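Local coordinates for protein Fe-S binding reductase, putative (Thermus thermophilus, PDB 2D4P) that is of unknown function but probably belongs to the GNAT acetyltransferase superfamily, and so may transfer acyl groups, at residues M1-E9 with A40-L51; R33-E41 with L79-A90. One frame throughout, in Å; residues are numbered along the deposited sequence.

Interaction 1: M1-E9 with A40-L51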
# COMPACT_ATOMS: atom_id res chain seq x y z
N MET A 1 -11.67 2.00 13.71
CA MET A 1 -10.73 2.22 12.58
C MET A 1 -11.40 2.31 11.23
O MET A 1 -12.28 1.52 10.91
CB MET A 1 -9.65 1.15 12.51
CG MET A 1 -8.48 1.69 11.73
SD MET A 1 -7.06 0.74 11.73
CE MET A 1 -6.72 0.53 13.45
N ARG A 2 -10.96 3.27 10.43
CA ARG A 2 -11.54 3.50 9.11
C ARG A 2 -10.45 3.69 8.06
O ARG A 2 -9.32 4.06 8.38
CB ARG A 2 -12.48 4.72 9.09
CG ARG A 2 -13.71 4.59 9.95
CD ARG A 2 -14.69 3.51 9.50
NE ARG A 2 -15.85 3.47 10.41
CZ ARG A 2 -15.90 2.79 11.57
NH1 ARG A 2 -14.86 2.07 12.01
NH2 ARG A 2 -16.99 2.84 12.31
N PHE A 3 -10.84 3.46 6.80
CA PHE A 3 -9.95 3.47 5.66
C PHE A 3 -10.51 4.35 4.56
O PHE A 3 -11.65 4.15 4.11
CB PHE A 3 -9.72 2.02 5.19
CG PHE A 3 -9.31 1.12 6.31
CD1 PHE A 3 -7.97 0.96 6.63
CD2 PHE A 3 -10.27 0.48 7.09
CE1 PHE A 3 -7.60 0.15 7.71
CE2 PHE A 3 -9.92 -0.30 8.16
CZ PHE A 3 -8.58 -0.46 8.49
N ARG A 4 -9.74 5.35 4.13
CA ARG A 4 -10.23 6.33 3.19
C ARG A 4 -9.14 6.84 2.26
O ARG A 4 -7.95 6.70 2.55
CB ARG A 4 -10.85 7.53 3.94
CG ARG A 4 -9.88 8.28 4.88
CD ARG A 4 -10.51 9.54 5.46
NE ARG A 4 -9.62 10.30 6.34
CZ ARG A 4 -8.68 11.16 5.95
NH1 ARG A 4 -8.46 11.41 4.67
NH2 ARG A 4 -7.96 11.80 6.87
N PRO A 5 -9.57 7.44 1.15
CA PRO A 5 -8.63 8.16 0.28
C PRO A 5 -8.07 9.30 1.10
O PRO A 5 -8.73 9.83 2.01
CB PRO A 5 -9.51 8.73 -0.83
CG PRO A 5 -10.68 7.83 -0.83
CD PRO A 5 -10.94 7.54 0.64
N PHE A 6 -6.83 9.66 0.78
CA PHE A 6 -6.21 10.81 1.39
C PHE A 6 -6.16 11.95 0.38
O PHE A 6 -6.27 11.76 -0.85
CB PHE A 6 -4.81 10.50 1.99
CG PHE A 6 -3.88 9.77 1.06
CD1 PHE A 6 -3.28 10.42 0.00
CD2 PHE A 6 -3.65 8.40 1.21
CE1 PHE A 6 -2.44 9.74 -0.86
CE2 PHE A 6 -2.80 7.71 0.36
CZ PHE A 6 -2.21 8.39 -0.70
N THR A 7 -6.03 13.15 0.94
CA THR A 7 -5.88 14.41 0.18
C THR A 7 -4.66 15.17 0.66
O THR A 7 -3.96 14.74 1.58
CB THR A 7 -7.13 15.33 0.32
OG1 THR A 7 -7.21 15.87 1.64
CG2 THR A 7 -8.43 14.53 0.11
N GLU A 8 -4.43 16.32 0.04
CA GLU A 8 -3.23 17.11 0.37
C GLU A 8 -3.21 17.52 1.83
O GLU A 8 -2.14 17.66 2.42
CB GLU A 8 -3.11 18.31 -0.56
CG GLU A 8 -2.75 17.86 -1.97
CD GLU A 8 -2.67 19.00 -2.96
OE1 GLU A 8 -2.40 20.15 -2.53
OE2 GLU A 8 -2.86 18.72 -4.18
N GLU A 9 -4.40 17.65 2.42
CA GLU A 9 -4.56 18.03 3.82
C GLU A 9 -4.00 16.97 4.77
O GLU A 9 -3.73 17.26 5.94
CB GLU A 9 -6.04 18.28 4.12
CG GLU A 9 -6.59 19.60 3.56
CD GLU A 9 -6.79 19.63 2.03
OE1 GLU A 9 -6.98 18.57 1.38
OE2 GLU A 9 -6.76 20.76 1.46
N ALA A 40 -5.39 4.80 6.79
CA ALA A 40 -6.07 4.19 7.92
C ALA A 40 -6.01 5.15 9.10
O ALA A 40 -4.96 5.74 9.36
CB ALA A 40 -5.40 2.91 8.31
N GLU A 41 -7.11 5.27 9.83
CA GLU A 41 -7.24 6.19 10.96
C GLU A 41 -8.05 5.53 12.05
O GLU A 41 -9.05 4.92 11.73
CB GLU A 41 -8.12 7.36 10.55
CG GLU A 41 -7.43 8.45 9.83
CD GLU A 41 -8.39 9.56 9.47
OE1 GLU A 41 -9.65 9.41 9.32
OE2 GLU A 41 -7.84 10.64 9.30
N GLU A 42 -7.67 5.71 13.32
CA GLU A 42 -8.49 5.31 14.48
C GLU A 42 -8.88 6.59 15.17
O GLU A 42 -8.06 7.23 15.84
CB GLU A 42 -7.68 4.43 15.45
CG GLU A 42 -8.49 3.84 16.59
CD GLU A 42 -9.34 2.68 16.13
OE1 GLU A 42 -8.84 1.53 16.10
OE2 GLU A 42 -10.50 2.93 15.79
N GLY A 43 -10.13 6.99 14.99
CA GLY A 43 -10.54 8.33 15.34
C GLY A 43 -9.80 9.20 14.35
O GLY A 43 -9.95 9.02 13.14
N GLU A 44 -8.99 10.12 14.85
CA GLU A 44 -8.13 10.93 13.98
C GLU A 44 -6.65 10.70 14.29
O GLU A 44 -5.80 11.47 13.86
CB GLU A 44 -8.54 12.42 14.03
CG GLU A 44 -9.34 12.87 12.79
CD GLU A 44 -10.29 14.05 13.05
OE1 GLU A 44 -10.83 14.65 12.07
OE2 GLU A 44 -10.51 14.39 14.24
N GLU A 45 -6.35 9.63 15.02
CA GLU A 45 -5.00 9.11 15.12
C GLU A 45 -4.71 8.42 13.78
O GLU A 45 -5.45 7.52 13.40
CB GLU A 45 -4.93 8.10 16.27
CG GLU A 45 -3.54 7.58 16.62
CD GLU A 45 -2.65 8.63 17.27
OE1 GLU A 45 -3.17 9.69 17.69
OE2 GLU A 45 -1.43 8.41 17.35
N PRO A 46 -3.70 8.86 13.03
CA PRO A 46 -3.31 8.10 11.84
C PRO A 46 -2.79 6.72 12.24
O PRO A 46 -2.08 6.59 13.23
CB PRO A 46 -2.20 8.95 11.20
CG PRO A 46 -2.21 10.24 11.91
CD PRO A 46 -2.89 10.08 13.22
N MET A 47 -3.13 5.70 11.47
CA MET A 47 -2.75 4.34 11.84
C MET A 47 -2.03 3.59 10.72
O MET A 47 -1.45 2.53 10.98
CB MET A 47 -3.97 3.55 12.30
CG MET A 47 -4.50 3.95 13.69
SD MET A 47 -3.29 3.66 14.99
CE MET A 47 -3.36 1.86 15.14
N GLY A 48 -2.06 4.10 9.50
CA GLY A 48 -1.34 3.47 8.42
C GLY A 48 -1.66 4.10 7.09
O GLY A 48 -2.59 4.92 6.98
N PHE A 49 -0.92 3.70 6.07
CA PHE A 49 -1.27 4.09 4.71
C PHE A 49 -0.74 3.08 3.72
O PHE A 49 0.19 2.34 4.01
CB PHE A 49 -0.75 5.51 4.39
CG PHE A 49 0.77 5.63 4.32
CD1 PHE A 49 1.46 5.31 3.16
CD2 PHE A 49 1.47 6.15 5.39
CE1 PHE A 49 2.83 5.43 3.12
CE2 PHE A 49 2.86 6.27 5.34
CZ PHE A 49 3.52 5.92 4.20
N ALA A 50 -1.35 3.06 2.53
CA ALA A 50 -0.89 2.22 1.44
C ALA A 50 -0.79 3.08 0.19
O ALA A 50 -1.75 3.77 -0.16
CB ALA A 50 -1.84 1.06 1.20
N LEU A 51 0.38 3.05 -0.46
CA LEU A 51 0.60 3.71 -1.75
C LEU A 51 0.62 2.62 -2.78
O LEU A 51 1.46 1.75 -2.73
CB LEU A 51 1.93 4.44 -1.76
CG LEU A 51 2.14 5.41 -0.61
CD1 LEU A 51 3.45 6.13 -0.85
CD2 LEU A 51 0.97 6.38 -0.42
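R4 reaches across to E41 and holds its carboxylate side-on, each of two nitrogens taking a different oxygen. NE gives a nearly straight bond to OE1 of E41 (3.1 Å, 165° at the hydrogen), OE1 lying in the guanidinium plane, while NH2 meets OE2 of E41 at 2.7 Å. The two planes stand 75° apart, and both donors approach from above the carboxylate plane. With CG of R4 between its backbone N and carbonyl carbon (chi1 60°) and the chain extended to NE, the guanidinium reaches strand 40-42. R2 and E41 form an antiparallel hydrogen-bonded pair, R2 N to E41 O at 2.8 Å and E41 N to R2 O at 2.9 Å. The next, non-hydrogen-bonded pair puts F3 and A40 on the other sheet face, where CE1 of F3 lies 3.6 Å from CB of A40. At the chain start M1 N is bridged to OE2 of E42 (2.6 Å), on the syn side but tilted well out of the carboxylate plane. The M1 side chain crosses M47 at about a right angle, CE to CE 4.0 Å. Farther on, F6 CZ packs on L51 CD2 at 3.8 Å. The third nitrogen of R4, NH1, is salt-bridged to D10, which probably helps fix the guanidinium. The terminal amine and R4, at the two ends of this short edge strand, are thus each salt-bridged to the hairpin, and R4 probably offsets the buried charge of E41.

Interaction 2: R33-E41 with L79-A90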
# COMPACT_ATOMS: atom_id res chain seq x y z
N ARG A 33 -4.28 10.21 -6.89
CA ARG A 33 -4.93 10.14 -8.21
C ARG A 33 -5.13 8.69 -8.67
O ARG A 33 -5.94 8.45 -9.57
CB ARG A 33 -4.11 10.88 -9.29
CG ARG A 33 -4.30 12.41 -9.39
CD ARG A 33 -3.51 13.02 -10.57
NE ARG A 33 -2.15 13.48 -10.17
CZ ARG A 33 -0.98 12.98 -10.61
NH1 ARG A 33 -0.92 11.94 -11.46
NH2 ARG A 33 0.15 13.52 -10.15
N THR A 34 -4.44 7.71 -8.08
CA THR A 34 -4.50 6.32 -8.60
C THR A 34 -5.85 5.68 -8.41
O THR A 34 -6.25 4.83 -9.20
CB THR A 34 -3.47 5.38 -7.95
OG1 THR A 34 -3.69 5.34 -6.53
CG2 THR A 34 -2.03 5.84 -8.16
N GLY A 35 -6.53 6.07 -7.34
CA GLY A 35 -7.72 5.35 -6.86
C GLY A 35 -7.45 4.04 -6.14
O GLY A 35 -8.37 3.31 -5.84
N HIS A 36 -6.18 3.76 -5.84
CA HIS A 36 -5.73 2.54 -5.19
C HIS A 36 -5.00 2.76 -3.87
O HIS A 36 -4.55 1.81 -3.25
CB HIS A 36 -4.83 1.74 -6.15
CG HIS A 36 -5.53 1.31 -7.40
ND1 HIS A 36 -6.65 0.50 -7.38
CD2 HIS A 36 -5.33 1.63 -8.70
CE1 HIS A 36 -7.07 0.30 -8.62
NE2 HIS A 36 -6.29 0.99 -9.44
N SER A 37 -4.91 4.01 -3.43
CA SER A 37 -4.10 4.37 -2.24
C SER A 37 -5.03 4.88 -1.12
O SER A 37 -6.02 5.57 -1.38
CB SER A 37 -3.08 5.44 -2.63
OG SER A 37 -2.22 4.94 -3.65
N PHE A 38 -4.69 4.50 0.11
CA PHE A 38 -5.55 4.72 1.26
C PHE A 38 -4.80 5.12 2.52
O PHE A 38 -3.63 4.82 2.68
CB PHE A 38 -6.39 3.46 1.52
CG PHE A 38 -7.26 3.11 0.39
CD1 PHE A 38 -6.82 2.29 -0.61
CD2 PHE A 38 -8.52 3.71 0.28
CE1 PHE A 38 -7.59 2.04 -1.69
CE2 PHE A 38 -9.34 3.44 -0.81
CZ PHE A 38 -8.88 2.59 -1.79
N LEU A 39 -5.53 5.78 3.41
CA LEU A 39 -5.11 6.10 4.77
C LEU A 39 -6.01 5.35 5.74
O LEU A 39 -7.22 5.27 5.52
CB LEU A 39 -5.26 7.62 4.99
CG LEU A 39 -4.95 8.23 6.37
CD1 LEU A 39 -3.45 8.16 6.68
CD2 LEU A 39 -5.42 9.68 6.40
N ALA A 40 -5.39 4.80 6.79
CA ALA A 40 -6.07 4.19 7.92
C ALA A 40 -6.01 5.15 9.10
O ALA A 40 -4.96 5.74 9.36
CB ALA A 40 -5.40 2.91 8.31
N GLU A 41 -7.11 5.27 9.83
CA GLU A 41 -7.24 6.19 10.96
C GLU A 41 -8.05 5.53 12.05
O GLU A 41 -9.05 4.92 11.73
CB GLU A 41 -8.12 7.36 10.55
CG GLU A 41 -7.43 8.45 9.83
CD GLU A 41 -8.39 9.56 9.47
OE1 GLU A 41 -9.65 9.41 9.32
OE2 GLU A 41 -7.84 10.64 9.30
N LEU A 79 -6.05 -1.83 5.20
CA LEU A 79 -5.44 -1.19 4.04
C LEU A 79 -5.37 -2.17 2.85
O LEU A 79 -5.71 -1.83 1.71
CB LEU A 79 -4.06 -0.65 4.38
CG LEU A 79 -4.01 0.56 5.31
CD1 LEU A 79 -2.67 0.75 5.89
CD2 LEU A 79 -4.51 1.82 4.61
N LEU A 80 -4.95 -3.40 3.11
CA LEU A 80 -4.90 -4.40 2.05
C LEU A 80 -6.27 -4.64 1.48
O LEU A 80 -6.43 -4.75 0.28
CB LEU A 80 -4.29 -5.70 2.55
CG LEU A 80 -2.81 -5.62 2.90
CD1 LEU A 80 -2.43 -6.88 3.65
CD2 LEU A 80 -1.95 -5.39 1.63
N ARG A 81 -7.27 -4.71 2.34
CA ARG A 81 -8.64 -4.95 1.89
C ARG A 81 -9.11 -3.79 1.02
O ARG A 81 -9.81 -3.99 -0.00
CB ARG A 81 -9.58 -5.11 3.10
CG ARG A 81 -9.52 -6.49 3.74
CD ARG A 81 -10.70 -6.84 4.64
NE ARG A 81 -11.03 -5.74 5.53
CZ ARG A 81 -10.51 -5.55 6.75
NH1 ARG A 81 -9.62 -6.42 7.25
NH2 ARG A 81 -10.89 -4.49 7.47
N ALA A 82 -8.74 -2.57 1.40
CA ALA A 82 -9.18 -1.40 0.65
C ALA A 82 -8.50 -1.41 -0.73
O ALA A 82 -9.12 -1.15 -1.75
CB ALA A 82 -8.85 -0.12 1.42
N VAL A 83 -7.22 -1.76 -0.74
CA VAL A 83 -6.51 -1.86 -2.02
C VAL A 83 -7.14 -2.94 -2.91
O VAL A 83 -7.40 -2.69 -4.10
CB VAL A 83 -5.00 -2.12 -1.83
CG1 VAL A 83 -4.37 -2.40 -3.18
CG2 VAL A 83 -4.31 -0.91 -1.12
N VAL A 84 -7.40 -4.11 -2.35
CA VAL A 84 -7.98 -5.24 -3.09
C VAL A 84 -9.34 -4.84 -3.64
O VAL A 84 -9.63 -5.10 -4.80
CB VAL A 84 -8.02 -6.55 -2.24
CG1 VAL A 84 -8.91 -7.61 -2.87
CG2 VAL A 84 -6.63 -7.08 -2.07
N LYS A 85 -10.20 -4.26 -2.80
CA LYS A 85 -11.50 -3.80 -3.29
C LYS A 85 -11.36 -2.84 -4.49
O LYS A 85 -12.06 -2.99 -5.49
CB LYS A 85 -12.28 -3.10 -2.19
CG LYS A 85 -13.66 -2.69 -2.63
CD LYS A 85 -14.39 -2.01 -1.52
CE LYS A 85 -15.82 -1.69 -1.93
NZ LYS A 85 -15.88 -0.86 -3.15
N SER A 86 -10.44 -1.88 -4.39
CA SER A 86 -10.23 -0.91 -5.46
C SER A 86 -9.72 -1.61 -6.76
O SER A 86 -10.02 -1.20 -7.88
CB SER A 86 -9.28 0.18 -5.01
OG SER A 86 -7.91 -0.22 -4.99
N ALA A 87 -8.99 -2.71 -6.59
CA ALA A 87 -8.53 -3.49 -7.72
C ALA A 87 -9.68 -4.28 -8.34
O ALA A 87 -9.86 -4.28 -9.56
CB ALA A 87 -7.42 -4.42 -7.26
N TYR A 88 -10.46 -4.95 -7.52
CA TYR A 88 -11.64 -5.68 -8.03
C TYR A 88 -12.53 -4.73 -8.82
O TYR A 88 -12.96 -5.02 -9.95
CB TYR A 88 -12.47 -6.25 -6.89
CG TYR A 88 -12.15 -7.67 -6.46
CD1 TYR A 88 -12.31 -8.76 -7.33
CD2 TYR A 88 -11.75 -7.93 -5.16
CE1 TYR A 88 -12.01 -10.08 -6.89
CE2 TYR A 88 -11.45 -9.20 -4.71
CZ TYR A 88 -11.56 -10.28 -5.57
OH TYR A 88 -11.28 -11.52 -5.05
N ASP A 89 -12.77 -3.55 -8.23
CA ASP A 89 -13.68 -2.59 -8.85
C ASP A 89 -13.16 -2.08 -10.19
O ASP A 89 -13.96 -1.76 -11.07
CB ASP A 89 -13.98 -1.40 -7.92
CG ASP A 89 -14.85 -1.75 -6.74
OD1 ASP A 89 -15.48 -2.84 -6.68
OD2 ASP A 89 -14.97 -0.95 -5.79
N ALA A 90 -11.84 -2.02 -10.34
CA ALA A 90 -11.21 -1.62 -11.58
C ALA A 90 -10.95 -2.76 -12.58
O ALA A 90 -10.32 -2.53 -13.61
CB ALA A 90 -9.91 -0.94 -11.26
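Strand 38-41 packs against helix 79-89 with the axes 8.9 Å apart and the N-to-C directions at 147°, so the two are roughly antiparallel. F38 presents one ring face to the helix: CB of A82 sits over its centre in a CH-pi contact, 3.7 Å from the ring centroid and almost along the ring normal. The F38 ring also touches the helix backbone, CE1 lying 3.5 Å from O of A82, and V83 adds its CG2 beside CD1. On one flank of this contact CD2 of L79 drops between CB of F38 and CB of A40, 4.0 Å from each. On the other, H36 turns its ring edge to the helix and ND1 donates to OG of S86 at 2.8 Å, almost straight (169°) and close to the ring plane. S86 in turn gives its hydroxyl proton to O of V83, one turn back; chi1 of 77° aims OG at that carbonyl and also brings it to the imidazole. OG is therefore both donor and acceptor, and V83 O takes a second bond from A87 N. Ahead of H36, T34 OG1 accepts from H36 N in an ST turn that shapes the connection from helix 25-34 to the strand. V63 of strand 61-70 touches both H36 and V83. The helix running along strand 38-41 on one face of the mixed sheet is consistent with the alpha/beta fold of GNAT acetyltransferases.

From the N terminus, strand 2-4 leads into helices 11-16 and 25-34 before the chain returns as strand 38-42; interaction 1 closes that loop by setting the first strand at the sheet edge. The chain then turns back through strand 45-56, continues into 61-70 and leads into helix 73-89, where interaction 2 closes a second loop by laying the helix over the sheet. The two contacts cross along the sequence, and their segments overlap at A40 and E41, of which only A40 touches the partner segment in both. Strand 38-42 is the common piece: its neighbours 2-4 and 45-56 bond to its two edges, and helix 73-89 packs against one face.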